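Local coordinates for protein phosphatidylinositol phosphate phosphatase (Schizosaccharomyces pombe, PDB 1I9Z) that removes the 5-phosphate from soluble and lipid inositol phosphates, through this catalytic domain of a synaptojanin-like protein that acts in membrane trafficking and signalling, at residues Lys26-Ser31 / Asp56-Gly61; Leu115-Lys120 / Val149-Asp154; Ser295-Pro300 / Pro308-Tyr313. All blocks are in the same frame, centred on the assembly; numbering follows the deposited sequence.

Contacts 1 and 3 are pairs of neighbouring strands in one six-strand sheet, while contact 2 bridges that sheet and the second one. Contact 1 is buried but for K26, and every side chain touching in contact 2 is buried. Contact 3 includes an outermost strand, and several of its residues are partly exposed. Contact 1 is a parallel pair and contact 3 an antiparallel one, each held by backbone hydrogen bonds. Contact 2 has no such bond across it and is purely apolar. Strands 57-63 and 113-120 are adjacent, and the salt bridge from D56 to K120 ties contact 1 to contact 2. Strands 20-33 and 309-320 are adjacent too, and V29 O bonds to A311 N there.

Contact 1 (Lys26-Ser31 / Asp56-Gly61); sequences KIFVAS and DIYVVG
The rings of F28 and Y58 rise from the same face of the sheet and cross obliquely, with planes at 36° and centroids 5.2 Å apart. The CD2-CE2 side of Y58 does the touching, and its CD2 lies 3.6 Å from F28 CB. The ring of Y310 meets the F28 ring nearly parallel. Y58 OH is hydrogen-bonded to A55 N, which helps fix that ring. A30 and V60 share this face. I27, I57, V29 and V59 line the other one, where F205 of strand 201-205 packs on V29 and V59.

D56, just ahead of strand 57-63, holds K26 on both backbone polar atoms. D56 OD2 accepts from K26 N at 2.9 Å through the anti lone pair, nearly straight at 169°. K26 O takes two N-H groups. I57 N comes nearly along the C=O axis, and D56 N comes from above the carbonyl plane. D56 OD1 forms a salt bridge with K120, which would favour a charged carboxylate. Further along, F28 N bonds to I57 O, V59 N to F28 O at 2.8 Å, A30 N to V59 O and G61 N to A30 O. All four bonds run close to the C=O axis. This is the parallel strand pair of a beta-alpha-beta crossover, with helix 44-47 packed on A30 and V60, inside the DNase I-like fold of the 5-phosphatase domain.

Contact 2 (Leu115-Lys120 / Val149-Asp154); sequences LMIFCK and VAIRFD
D154 OD2 is gripped by two N-H groups, one from R152 NH2 at 3.0 Å and one from N129 ND2. The R152 bond is straight at 168° and lies in the guanidinium plane, but it meets the carboxylate from above its own plane. R152 NH1 bonds to D154 OD1 at 2.9 Å, so the salt bridge is end-on, one nitrogen to each oxygen. R152 NH2 also reaches N129 O, and R152 NE bonds to H199 NE2. This cluster lies on the far side of strand 147-155, since R152 points away from segment 115-120.

The side chains that face segment 115-120 are apolar. L115 CB meets V149 CG1 at 3.7 Å. L115 and I151 slide past each other in opposite directions. L115 CD2 reaches the backbone at I151 N, 3.5 Å away, while I151 CD1 comes up to L115 O at 3.8 Å. I117 and I151 meet tip to tip, with I117 CD1 3.8 Å from I151 CG2. The same methyl sits at the edge of the F153 ring, 4.1 Å from its CE2. No hydrogen bond joins the segments, whose axes pass 7.5 Å apart at 26°. L115 and I117 come from the six-strand sheet, the other side chains from the five-strand one. Their meeting forms the apolar core between the two central sheets of the four-layered alpha/beta sandwich of the DNase I-like fold.

Contact 3 (Ser295-Pro300 / Pro308-Tyr313); sequences SYQSVP and PIYATY
Y310 has CG between its backbone N and carbonyl carbon (chi1 70°), the crowded position, and this brings its ring toward segment 295-300. T312 places OG1 in the same crowded position, where it accepts from S295 N at 2.9 Å. Q297 bends at chi2, and its side chain lies alongside the Y310 ring, pointing the same way. Q297 CB is 3.7 Å from Y310 CE2. The V299 side chain runs at about a right angle to that of Y310 and sets CG2 at the ring edge, 3.6 Å from Y310 CE2. S295 CB approaches the ring from its CE1 side. An alanine at Y310 would lose these ring contacts and would probably loosen the packing of S295, Q297 and V299.

Q297 and Y310 form a hydrogen-bonded antiparallel pair. Y310 N gives to Q297 O at 2.8 Å, nearly along the C=O axis, and Q297 N gives to Y310 O. T312 N to S295 O and V299 N to P308 O extend the ladder, both from above the carbonyl plane. One water donates to both S295 O and T312 O. Y296, I309 and A311 lie on the opposite face, against strand 283-288 of the second sheet, and Y296 OH bonds to E252. The two strands form a beta hairpin at the rim of the six-strand sheet, and the connection between them carries D305, a residue of the pocket that binds inositol 1,4-bisphosphate.

Contact 1 (Lys26-Ser31 / Asp56-Gly61)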
ATOM      1  N   LYS A  26       3.908  -4.881  12.362  1.00 24.93           N
ATOM      2  CA  LYS A  26       2.484  -4.645  12.036  1.00 24.92           C
ATOM      3  C   LYS A  26       2.356  -3.352  11.215  1.00 23.35           C
ATOM      4  O   LYS A  26       2.874  -2.306  11.618  1.00 21.57           O
ATOM      5  CB  LYS A  26       1.654  -4.461  13.315  1.00 26.83           C
ATOM      6  CG  LYS A  26       1.560  -5.711  14.220  1.00 33.43           C
ATOM      7  CD  LYS A  26       1.035  -5.279  15.598  1.00 38.50           C
ATOM      8  CE  LYS A  26       0.510  -6.465  16.478  1.00 43.24           C
ATOM      9  NZ  LYS A  26      -1.027  -6.592  16.441  1.00 45.25           N
ATOM     10  N   ILE A  27       1.650  -3.427  10.091  1.00 20.69           N
ATOM     11  CA  ILE A  27       1.533  -2.282   9.197  1.00 21.06           C
ATOM     12  C   ILE A  27       0.075  -1.967   8.914  1.00 18.43           C
ATOM     13  O   ILE A  27      -0.712  -2.857   8.582  1.00 19.17           O
ATOM     14  CB  ILE A  27       2.239  -2.557   7.863  1.00 23.03           C
ATOM     15  CG1 ILE A  27       3.728  -2.840   8.113  1.00 23.32           C
ATOM     16  CG2 ILE A  27       2.029  -1.323   6.934  1.00 21.93           C
ATOM     17  CD1 ILE A  27       4.521  -3.304   6.838  1.00 26.80           C
ATOM     18  N   PHE A  28      -0.293  -0.714   9.069  1.00 16.66           N
ATOM     19  CA  PHE A  28      -1.689  -0.264   8.891  1.00 16.81           C
ATOM     20  C   PHE A  28      -1.699   0.627   7.668  1.00 16.09           C
ATOM     21  O   PHE A  28      -0.957   1.632   7.629  1.00 14.82           O
ATOM     22  CB  PHE A  28      -2.132   0.566  10.105  1.00 16.80           C
ATOM     23  CG  PHE A  28      -3.619   0.882  10.125  1.00 18.39           C
ATOM     24  CD1 PHE A  28      -4.506   0.085  10.899  1.00 18.61           C
ATOM     25  CD2 PHE A  28      -4.155   1.982   9.410  1.00 17.64           C
ATOM     26  CE1 PHE A  28      -5.876   0.362  10.963  1.00 18.01           C
ATOM     27  CE2 PHE A  28      -5.544   2.283   9.455  1.00 17.52           C
ATOM     28  CZ  PHE A  28      -6.422   1.441  10.250  1.00 18.06           C
ATOM     29  N   VAL A  29      -2.485   0.272   6.663  1.00 14.11           N
ATOM     30  CA  VAL A  29      -2.538   1.008   5.416  1.00 14.09           C
ATOM     31  C   VAL A  29      -3.917   1.602   5.295  1.00 16.09           C
ATOM     32  O   VAL A  29      -4.917   0.905   5.417  1.00 17.70           O
ATOM     33  CB  VAL A  29      -2.235   0.106   4.179  1.00 16.14           C
ATOM     34  CG1 VAL A  29      -2.395   0.926   2.829  1.00 16.84           C
ATOM     35  CG2 VAL A  29      -0.849  -0.457   4.271  1.00 14.58           C
ATOM     36  N   ALA A  30      -3.949   2.906   5.086  1.00 15.27           N
ATOM     37  CA  ALA A  30      -5.175   3.666   5.045  1.00 15.10           C
ATOM     38  C   ALA A  30      -5.258   4.553   3.813  1.00 13.71           C
ATOM     39  O   ALA A  30      -4.308   5.248   3.483  1.00 14.26           O
ATOM     40  CB  ALA A  30      -5.249   4.593   6.352  1.00 14.13           C
ATOM     41  N   SER A  31      -6.448   4.589   3.213  1.00 12.18           N
ATOM     42  CA  SER A  31      -6.703   5.356   2.003  1.00 13.39           C
ATOM     43  C   SER A  31      -8.003   6.173   2.085  1.00 13.37           C
ATOM     44  O   SER A  31      -9.058   5.670   2.567  1.00 12.94           O
ATOM     45  CB  SER A  31      -6.762   4.400   0.777  1.00 12.98           C
ATOM     46  OG  SER A  31      -6.663   5.174  -0.389  1.00 15.68           O
ATOM     47  N   ASP A  56       3.018  -0.701  14.009  1.00 20.02           N
ATOM     48  CA  ASP A  56       4.381  -0.158  14.051  1.00 19.78           C
ATOM     49  C   ASP A  56       4.538   0.936  12.990  1.00 20.23           C
ATOM     50  O   ASP A  56       5.241   1.930  13.188  1.00 20.05           O
ATOM     51  CB  ASP A  56       5.358  -1.283  13.782  1.00 22.29           C
ATOM     52  CG  ASP A  56       5.302  -2.337  14.909  1.00 24.27           C
ATOM     53  OD1 ASP A  56       5.412  -1.905  16.066  1.00 25.59           O
ATOM     54  OD2 ASP A  56       5.144  -3.532  14.647  1.00 21.73           O
ATOM     55  N   ILE A  57       3.860   0.737  11.859  1.00 19.43           N
ATOM     56  CA  ILE A  57       3.981   1.662  10.740  1.00 19.45           C
ATOM     57  C   ILE A  57       2.584   1.964  10.233  1.00 19.46           C
ATOM     58  O   ILE A  57       1.816   1.029  10.032  1.00 18.00           O
ATOM     59  CB  ILE A  57       4.807   1.006   9.591  1.00 17.66           C
ATOM     60  CG1 ILE A  57       6.167   0.577  10.143  1.00 19.87           C
ATOM     61  CG2 ILE A  57       5.010   1.987   8.418  1.00 18.80           C
ATOM     62  CD1 ILE A  57       7.062  -0.149   9.132  1.00 21.32           C
ATOM     63  N   TYR A  58       2.269   3.267  10.106  1.00 17.16           N
ATOM     64  CA  TYR A  58       1.030   3.709   9.496  1.00 16.88           C
ATOM     65  C   TYR A  58       1.347   4.324   8.121  1.00 17.40           C
ATOM     66  O   TYR A  58       2.176   5.280   8.012  1.00 16.72           O
ATOM     67  CB  TYR A  58       0.305   4.763  10.327  1.00 18.14           C
ATOM     68  CG  TYR A  58      -0.394   4.190  11.491  1.00 19.98           C
ATOM     69  CD1 TYR A  58       0.317   3.874  12.630  1.00 19.64           C
ATOM     70  CD2 TYR A  58      -1.780   3.907  11.443  1.00 20.54           C
ATOM     71  CE1 TYR A  58      -0.293   3.257  13.714  1.00 22.87           C
ATOM     72  CE2 TYR A  58      -2.428   3.294  12.571  1.00 19.71           C
ATOM     73  CZ  TYR A  58      -1.646   2.963  13.680  1.00 23.13           C
ATOM     74  OH  TYR A  58      -2.153   2.279  14.756  1.00 23.95           O
ATOM     75  N   VAL A  59       0.691   3.798   7.071  1.00 15.11           N
ATOM     76  CA  VAL A  59       0.924   4.307   5.717  1.00 15.57           C
ATOM     77  C   VAL A  59      -0.419   4.885   5.303  1.00 15.51           C
ATOM     78  O   VAL A  59      -1.410   4.181   5.166  1.00 15.88           O
ATOM     79  CB  VAL A  59       1.403   3.135   4.739  1.00 15.99           C
ATOM     80  CG1 VAL A  59       1.499   3.696   3.260  1.00 14.59           C
ATOM     81  CG2 VAL A  59       2.774   2.578   5.236  1.00 15.50           C
ATOM     82  N   VAL A  60      -0.469   6.207   5.122  1.00 14.35           N
ATOM     83  CA  VAL A  60      -1.697   6.900   4.786  1.00 13.91           C
ATOM     84  C   VAL A  60      -1.625   7.603   3.437  1.00 14.05           C
ATOM     85  O   VAL A  60      -0.730   8.430   3.199  1.00 15.94           O
ATOM     86  CB  VAL A  60      -2.012   7.975   5.875  1.00 13.47           C
ATOM     87  CG1 VAL A  60      -3.419   8.596   5.644  1.00 14.48           C
ATOM     88  CG2 VAL A  60      -1.894   7.335   7.314  1.00 15.20           C
ATOM     89  N   GLY A  61      -2.581   7.279   2.565  1.00 13.28           N
ATOM     90  CA  GLY A  61      -2.657   7.887   1.272  1.00 13.48           C
ATOM     91  C   GLY A  61      -3.964   8.629   1.110  1.00 15.47           C
ATOM     92  O   GLY A  61      -5.074   8.107   1.427  1.00 15.80           O
TER

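Contact 2 (Leu115-Lys120 / Val149-Asp154)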
ATOM      1  N   LEU A 115       1.045  10.852   0.028  1.00 15.32           N
ATOM      2  CA  LEU A 115       1.382   9.639   0.776  1.00 14.63           C
ATOM      3  C   LEU A 115       2.223  10.087   1.966  1.00 15.10           C
ATOM      4  O   LEU A 115       3.158  10.882   1.821  1.00 15.66           O
ATOM      5  CB  LEU A 115       2.244   8.663  -0.106  1.00 14.85           C
ATOM      6  CG  LEU A 115       2.567   7.323   0.569  1.00 16.01           C
ATOM      7  CD1 LEU A 115       1.211   6.493   0.773  1.00 15.63           C
ATOM      8  CD2 LEU A 115       3.614   6.537  -0.333  1.00 15.45           C
ATOM      9  N   MET A 116       1.868   9.631   3.155  1.00 14.79           N
ATOM     10  CA  MET A 116       2.675   9.997   4.298  1.00 14.85           C
ATOM     11  C   MET A 116       2.837   8.751   5.142  1.00 14.89           C
ATOM     12  O   MET A 116       1.864   7.954   5.327  1.00 16.33           O
ATOM     13  CB  MET A 116       2.000  11.138   5.094  1.00 16.81           C
ATOM     14  CG  MET A 116       0.592  10.810   5.492  1.00 17.86           C
ATOM     15  SD  MET A 116      -0.304  12.332   6.179  1.00 18.40           S
ATOM     16  CE  MET A 116      -0.551  13.286   4.841  1.00 16.49           C
ATOM     17  N   ILE A 117       4.052   8.562   5.665  1.00 13.64           N
ATOM     18  CA  ILE A 117       4.338   7.354   6.430  1.00 14.14           C
ATOM     19  C   ILE A 117       4.853   7.724   7.837  1.00 17.04           C
ATOM     20  O   ILE A 117       5.755   8.580   7.973  1.00 15.84           O
ATOM     21  CB  ILE A 117       5.387   6.496   5.653  1.00 14.25           C
ATOM     22  CG1 ILE A 117       4.775   5.999   4.312  1.00 13.10           C
ATOM     23  CG2 ILE A 117       5.791   5.245   6.564  1.00 15.37           C
ATOM     24  CD1 ILE A 117       5.692   5.007   3.553  1.00 16.38           C
ATOM     25  N   PHE A 118       4.195   7.152   8.860  1.00 16.75           N
ATOM     26  CA  PHE A 118       4.579   7.359  10.253  1.00 19.39           C
ATOM     27  C   PHE A 118       5.035   6.044  10.880  1.00 19.97           C
ATOM     28  O   PHE A 118       4.525   4.975  10.519  1.00 22.15           O
ATOM     29  CB  PHE A 118       3.400   7.876  11.055  1.00 22.00           C
ATOM     30  CG  PHE A 118       2.865   9.180  10.571  1.00 25.45           C
ATOM     31  CD1 PHE A 118       1.917   9.229   9.543  1.00 26.70           C
ATOM     32  CD2 PHE A 118       3.287  10.369  11.167  1.00 27.96           C
ATOM     33  CE1 PHE A 118       1.410  10.459   9.129  1.00 27.36           C
ATOM     34  CE2 PHE A 118       2.765  11.595  10.740  1.00 29.21           C
ATOM     35  CZ  PHE A 118       1.843  11.619   9.733  1.00 26.46           C
ATOM     36  N   CYS A 119       5.989   6.067  11.798  1.00 19.78           N
ATOM     37  CA  CYS A 119       6.363   4.806  12.470  1.00 19.84           C
ATOM     38  C   CYS A 119       6.608   5.127  13.931  1.00 21.87           C
ATOM     39  O   CYS A 119       6.752   6.322  14.316  1.00 19.11           O
ATOM     40  CB  CYS A 119       7.629   4.190  11.864  1.00 20.54           C
ATOM     41  SG  CYS A 119       9.072   5.289  11.850  1.00 21.04           S
ATOM     42  N   LYS A 120       6.630   4.075  14.744  1.00 22.44           N
ATOM     43  CA  LYS A 120       6.934   4.268  16.157  1.00 23.74           C
ATOM     44  C   LYS A 120       8.382   4.789  16.208  1.00 23.86           C
ATOM     45  O   LYS A 120       9.217   4.388  15.387  1.00 22.01           O
ATOM     46  CB  LYS A 120       6.865   2.940  16.872  1.00 25.03           C
ATOM     47  CG  LYS A 120       5.472   2.421  17.076  1.00 22.62           C
ATOM     48  CD  LYS A 120       5.568   0.946  17.577  1.00 22.83           C
ATOM     49  CE  LYS A 120       4.220   0.385  18.061  1.00 25.00           C
ATOM     50  NZ  LYS A 120       4.455  -1.088  18.455  1.00 27.23           N
ATOM     51  N   VAL A 149       2.085   8.460  -5.997  1.00 14.65           N
ATOM     52  CA  VAL A 149       3.154   8.915  -5.077  1.00 13.74           C
ATOM     53  C   VAL A 149       3.661   7.649  -4.399  1.00 14.90           C
ATOM     54  O   VAL A 149       2.855   6.813  -3.932  1.00 14.92           O
ATOM     55  CB  VAL A 149       2.592   9.871  -3.987  1.00 12.62           C
ATOM     56  CG1 VAL A 149       3.732  10.282  -3.022  1.00 12.98           C
ATOM     57  CG2 VAL A 149       2.002  11.105  -4.685  1.00 14.34           C
ATOM     58  N   ALA A 150       4.977   7.486  -4.356  1.00 12.92           N
ATOM     59  CA  ALA A 150       5.569   6.310  -3.755  1.00 13.40           C
ATOM     60  C   ALA A 150       6.761   6.590  -2.798  1.00 14.05           C
ATOM     61  O   ALA A 150       7.564   7.533  -3.015  1.00 15.80           O
ATOM     62  CB  ALA A 150       6.020   5.308  -4.910  1.00 12.77           C
ATOM     63  N   ILE A 151       6.797   5.829  -1.708  1.00 12.95           N
ATOM     64  CA  ILE A 151       7.909   5.885  -0.763  1.00 15.16           C
ATOM     65  C   ILE A 151       8.325   4.423  -0.450  1.00 16.40           C
ATOM     66  O   ILE A 151       7.469   3.567  -0.195  1.00 16.34           O
ATOM     67  CB  ILE A 151       7.473   6.604   0.527  1.00 15.03           C
ATOM     68  CG1 ILE A 151       7.178   8.097   0.173  1.00 12.85           C
ATOM     69  CG2 ILE A 151       8.609   6.479   1.562  1.00 15.22           C
ATOM     70  CD1 ILE A 151       6.300   8.842   1.310  1.00 14.41           C
ATOM     71  N   ARG A 152       9.630   4.157  -0.471  1.00 15.44           N
ATOM     72  CA  ARG A 152      10.160   2.839  -0.176  1.00 16.38           C
ATOM     73  C   ARG A 152      11.240   3.000   0.899  1.00 18.70           C
ATOM     74  O   ARG A 152      11.730   4.113   1.182  1.00 16.63           O
ATOM     75  CB  ARG A 152      10.729   2.190  -1.449  1.00 14.50           C
ATOM     76  CG  ARG A 152      12.027   2.901  -2.094  1.00 18.00           C
ATOM     77  CD  ARG A 152      13.359   2.585  -1.360  1.00 18.28           C
ATOM     78  NE  ARG A 152      13.614   1.136  -1.350  1.00 18.29           N
ATOM     79  CZ  ARG A 152      14.433   0.485  -0.513  1.00 20.29           C
ATOM     80  NH1 ARG A 152      14.517  -0.851  -0.605  1.00 19.87           N
ATOM     81  NH2 ARG A 152      15.189   1.144   0.381  1.00 18.85           N
ATOM     82  N   PHE A 153      11.568   1.886   1.546  1.00 17.06           N
ATOM     83  CA  PHE A 153      12.584   1.926   2.581  1.00 16.90           C
ATOM     84  C   PHE A 153      12.955   0.483   2.956  1.00 18.45           C
ATOM     85  O   PHE A 153      12.230  -0.493   2.626  1.00 18.73           O
ATOM     86  CB  PHE A 153      12.090   2.720   3.829  1.00 15.61           C
ATOM     87  CG  PHE A 153      10.836   2.179   4.493  1.00 18.76           C
ATOM     88  CD1 PHE A 153      10.921   1.192   5.462  1.00 17.10           C
ATOM     89  CD2 PHE A 153       9.566   2.654   4.129  1.00 18.87           C
ATOM     90  CE1 PHE A 153       9.765   0.667   6.075  1.00 22.79           C
ATOM     91  CE2 PHE A 153       8.392   2.154   4.723  1.00 20.84           C
ATOM     92  CZ  PHE A 153       8.475   1.162   5.698  1.00 22.13           C
ATOM     93  N   ASP A 154      14.078   0.340   3.644  1.00 18.80           N
ATOM     94  CA  ASP A 154      14.436  -1.000   4.097  1.00 21.51           C
ATOM     95  C   ASP A 154      14.156  -0.971   5.580  1.00 21.32           C
ATOM     96  O   ASP A 154      14.382   0.063   6.237  1.00 21.60           O
ATOM     97  CB  ASP A 154      15.920  -1.277   3.838  1.00 21.32           C
ATOM     98  CG  ASP A 154      16.209  -1.360   2.414  1.00 21.73           C
ATOM     99  OD1 ASP A 154      15.549  -2.180   1.759  1.00 22.23           O
ATOM    100  OD2 ASP A 154      17.059  -0.618   1.895  1.00 21.96           O
TER

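Contact 3 (Ser295-Pro300 / Pro308-Tyr313)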
ATOM      1  N   SER A 295      -7.009  -7.541   8.008  1.00 21.38           N
ATOM      2  CA  SER A 295      -8.292  -6.864   7.774  1.00 20.50           C
ATOM      3  C   SER A 295      -8.309  -6.058   6.483  1.00 18.62           C
ATOM      4  O   SER A 295      -7.253  -5.649   5.964  1.00 17.35           O
ATOM      5  CB  SER A 295      -8.605  -5.902   8.934  1.00 24.05           C
ATOM      6  OG  SER A 295      -8.648  -6.607  10.146  1.00 25.07           O
ATOM      7  N   TYR A 296      -9.510  -5.835   5.963  1.00 16.62           N
ATOM      8  CA  TYR A 296      -9.672  -4.995   4.756  1.00 16.21           C
ATOM      9  C   TYR A 296     -11.074  -4.475   4.872  1.00 17.94           C
ATOM     10  O   TYR A 296     -12.051  -5.215   4.600  1.00 17.66           O
ATOM     11  CB  TYR A 296      -9.528  -5.851   3.478  1.00 16.78           C
ATOM     12  CG  TYR A 296      -9.631  -5.125   2.138  1.00 14.42           C
ATOM     13  CD1 TYR A 296     -10.054  -5.794   1.009  1.00 14.03           C
ATOM     14  CD2 TYR A 296      -9.179  -3.781   1.980  1.00 15.65           C
ATOM     15  CE1 TYR A 296      -9.989  -5.198  -0.266  1.00 14.72           C
ATOM     16  CE2 TYR A 296      -9.155  -3.166   0.719  1.00 13.91           C
ATOM     17  CZ  TYR A 296      -9.536  -3.883  -0.411  1.00 14.48           C
ATOM     18  OH  TYR A 296      -9.385  -3.315  -1.686  1.00 16.28           O
ATOM     19  N   GLN A 297     -11.228  -3.200   5.201  1.00 16.94           N
ATOM     20  CA  GLN A 297     -12.592  -2.682   5.417  1.00 17.40           C
ATOM     21  C   GLN A 297     -12.738  -1.212   5.033  1.00 17.74           C
ATOM     22  O   GLN A 297     -11.725  -0.485   4.946  1.00 16.88           O
ATOM     23  CB  GLN A 297     -12.907  -2.702   6.933  1.00 19.08           C
ATOM     24  CG  GLN A 297     -13.343  -4.049   7.543  1.00 24.36           C
ATOM     25  CD  GLN A 297     -14.476  -4.716   6.749  1.00 29.19           C
ATOM     26  OE1 GLN A 297     -15.469  -4.065   6.305  1.00 28.66           O
ATOM     27  NE2 GLN A 297     -14.327  -6.019   6.534  1.00 30.48           N
ATOM     28  N   SER A 298     -13.998  -0.790   4.885  1.00 15.70           N
ATOM     29  CA  SER A 298     -14.343   0.616   4.709  1.00 14.21           C
ATOM     30  C   SER A 298     -14.830   1.056   6.117  1.00 15.23           C
ATOM     31  O   SER A 298     -15.161   0.232   6.971  1.00 15.34           O
ATOM     32  CB  SER A 298     -15.405   0.849   3.647  1.00 16.53           C
ATOM     33  OG  SER A 298     -16.680   0.378   4.029  1.00 16.33           O
ATOM     34  N   VAL A 299     -14.806   2.365   6.355  1.00 14.84           N
ATOM     35  CA  VAL A 299     -15.181   2.897   7.661  1.00 17.31           C
ATOM     36  C   VAL A 299     -16.190   3.988   7.467  1.00 17.38           C
ATOM     37  O   VAL A 299     -16.128   4.749   6.536  1.00 15.85           O
ATOM     38  CB  VAL A 299     -13.892   3.469   8.359  1.00 19.59           C
ATOM     39  CG1 VAL A 299     -14.266   4.343   9.558  1.00 25.11           C
ATOM     40  CG2 VAL A 299     -12.986   2.265   8.754  1.00 19.49           C
ATOM     41  N   PRO A 300     -17.127   4.107   8.395  1.00 19.85           N
ATOM     42  CA  PRO A 300     -18.148   5.139   8.252  1.00 20.04           C
ATOM     43  C   PRO A 300     -17.718   6.570   8.619  1.00 19.00           C
ATOM     44  O   PRO A 300     -17.995   7.039   9.740  1.00 17.33           O
ATOM     45  CB  PRO A 300     -19.314   4.622   9.146  1.00 21.53           C
ATOM     46  CG  PRO A 300     -18.857   3.275   9.678  1.00 26.44           C
ATOM     47  CD  PRO A 300     -17.349   3.268   9.583  1.00 21.56           C
ATOM     48  N   PRO A 308     -13.609   6.129   3.474  1.00 14.41           N
ATOM     49  CA  PRO A 308     -12.202   5.797   3.604  1.00 16.00           C
ATOM     50  C   PRO A 308     -12.132   4.274   3.819  1.00 15.28           C
ATOM     51  O   PRO A 308     -13.162   3.635   4.207  1.00 15.69           O
ATOM     52  CB  PRO A 308     -11.729   6.584   4.875  1.00 16.24           C
ATOM     53  CG  PRO A 308     -12.993   6.770   5.673  1.00 18.93           C
ATOM     54  CD  PRO A 308     -14.190   6.713   4.710  1.00 15.19           C
ATOM     55  N   ILE A 309     -10.963   3.688   3.546  1.00 14.98           N
ATOM     56  CA  ILE A 309     -10.774   2.237   3.750  1.00 14.03           C
ATOM     57  C   ILE A 309      -9.411   1.993   4.418  1.00 14.93           C
ATOM     58  O   ILE A 309      -8.573   2.921   4.550  1.00 14.52           O
ATOM     59  CB  ILE A 309     -10.776   1.450   2.404  1.00 13.98           C
ATOM     60  CG1 ILE A 309      -9.698   1.997   1.469  1.00 14.34           C
ATOM     61  CG2 ILE A 309     -12.134   1.586   1.730  1.00 14.87           C
ATOM     62  CD1 ILE A 309      -9.399   1.074   0.217  1.00 13.66           C
ATOM     63  N   TYR A 310      -9.202   0.780   4.923  1.00 15.52           N
ATOM     64  CA  TYR A 310      -7.896   0.439   5.460  1.00 14.37           C
ATOM     65  C   TYR A 310      -7.654  -1.056   5.294  1.00 16.44           C
ATOM     66  O   TYR A 310      -8.608  -1.836   5.062  1.00 16.76           O
ATOM     67  CB  TYR A 310      -7.737   0.835   6.955  1.00 14.40           C
ATOM     68  CG  TYR A 310      -8.583  -0.017   7.895  1.00 15.24           C
ATOM     69  CD1 TYR A 310      -8.064  -1.200   8.436  1.00 16.84           C
ATOM     70  CD2 TYR A 310      -9.890   0.313   8.157  1.00 15.86           C
ATOM     71  CE1 TYR A 310      -8.846  -2.035   9.249  1.00 17.90           C
ATOM     72  CE2 TYR A 310     -10.712  -0.539   8.947  1.00 18.56           C
ATOM     73  CZ  TYR A 310     -10.183  -1.679   9.486  1.00 20.00           C
ATOM     74  OH  TYR A 310     -10.959  -2.462  10.322  1.00 20.00           O
ATOM     75  N   ALA A 311      -6.392  -1.453   5.431  1.00 15.01           N
ATOM     76  CA  ALA A 311      -6.034  -2.862   5.398  1.00 16.59           C
ATOM     77  C   ALA A 311      -4.924  -2.997   6.435  1.00 19.36           C
ATOM     78  O   ALA A 311      -4.167  -2.019   6.673  1.00 18.74           O
ATOM     79  CB  ALA A 311      -5.506  -3.273   3.975  1.00 12.99           C
ATOM     80  N   THR A 312      -4.823  -4.185   7.068  1.00 18.47           N
ATOM     81  CA  THR A 312      -3.739  -4.413   8.017  1.00 18.71           C
ATOM     82  C   THR A 312      -2.897  -5.615   7.568  1.00 20.05           C
ATOM     83  O   THR A 312      -3.403  -6.559   6.907  1.00 20.06           O
ATOM     84  CB  THR A 312      -4.275  -4.668   9.439  1.00 19.23           C
ATOM     85  OG1 THR A 312      -5.241  -5.728   9.399  1.00 20.65           O
ATOM     86  CG2 THR A 312      -4.914  -3.432   9.982  1.00 21.90           C
ATOM     87  N   TYR A 313      -1.622  -5.575   7.913  1.00 19.45           N
ATOM     88  CA  TYR A 313      -0.685  -6.651   7.552  1.00 21.01           C
ATOM     89  C   TYR A 313       0.341  -6.911   8.644  1.00 22.72           C
ATOM     90  O   TYR A 313       0.595  -6.052   9.515  1.00 22.65           O
ATOM     91  CB  TYR A 313       0.152  -6.275   6.335  1.00 19.08           C
ATOM     92  CG  TYR A 313      -0.644  -5.905   5.111  1.00 21.06           C
ATOM     93  CD1 TYR A 313      -0.989  -4.577   4.832  1.00 19.31           C
ATOM     94  CD2 TYR A 313      -1.088  -6.902   4.254  1.00 18.27           C
ATOM     95  CE1 TYR A 313      -1.784  -4.242   3.706  1.00 21.11           C
ATOM     96  CE2 TYR A 313      -1.887  -6.598   3.115  1.00 20.52           C
ATOM     97  CZ  TYR A 313      -2.234  -5.255   2.855  1.00 21.33           C
ATOM     98  OH  TYR A 313      -2.982  -4.937   1.773  1.00 20.53           O
TER
HETATM   99  O   HOH W   1      -5.082  -6.946   4.683  1.00 17.14           O
HETATM  100  O   HOH W   2      -9.021  -4.454  12.199  1.00 36.03           O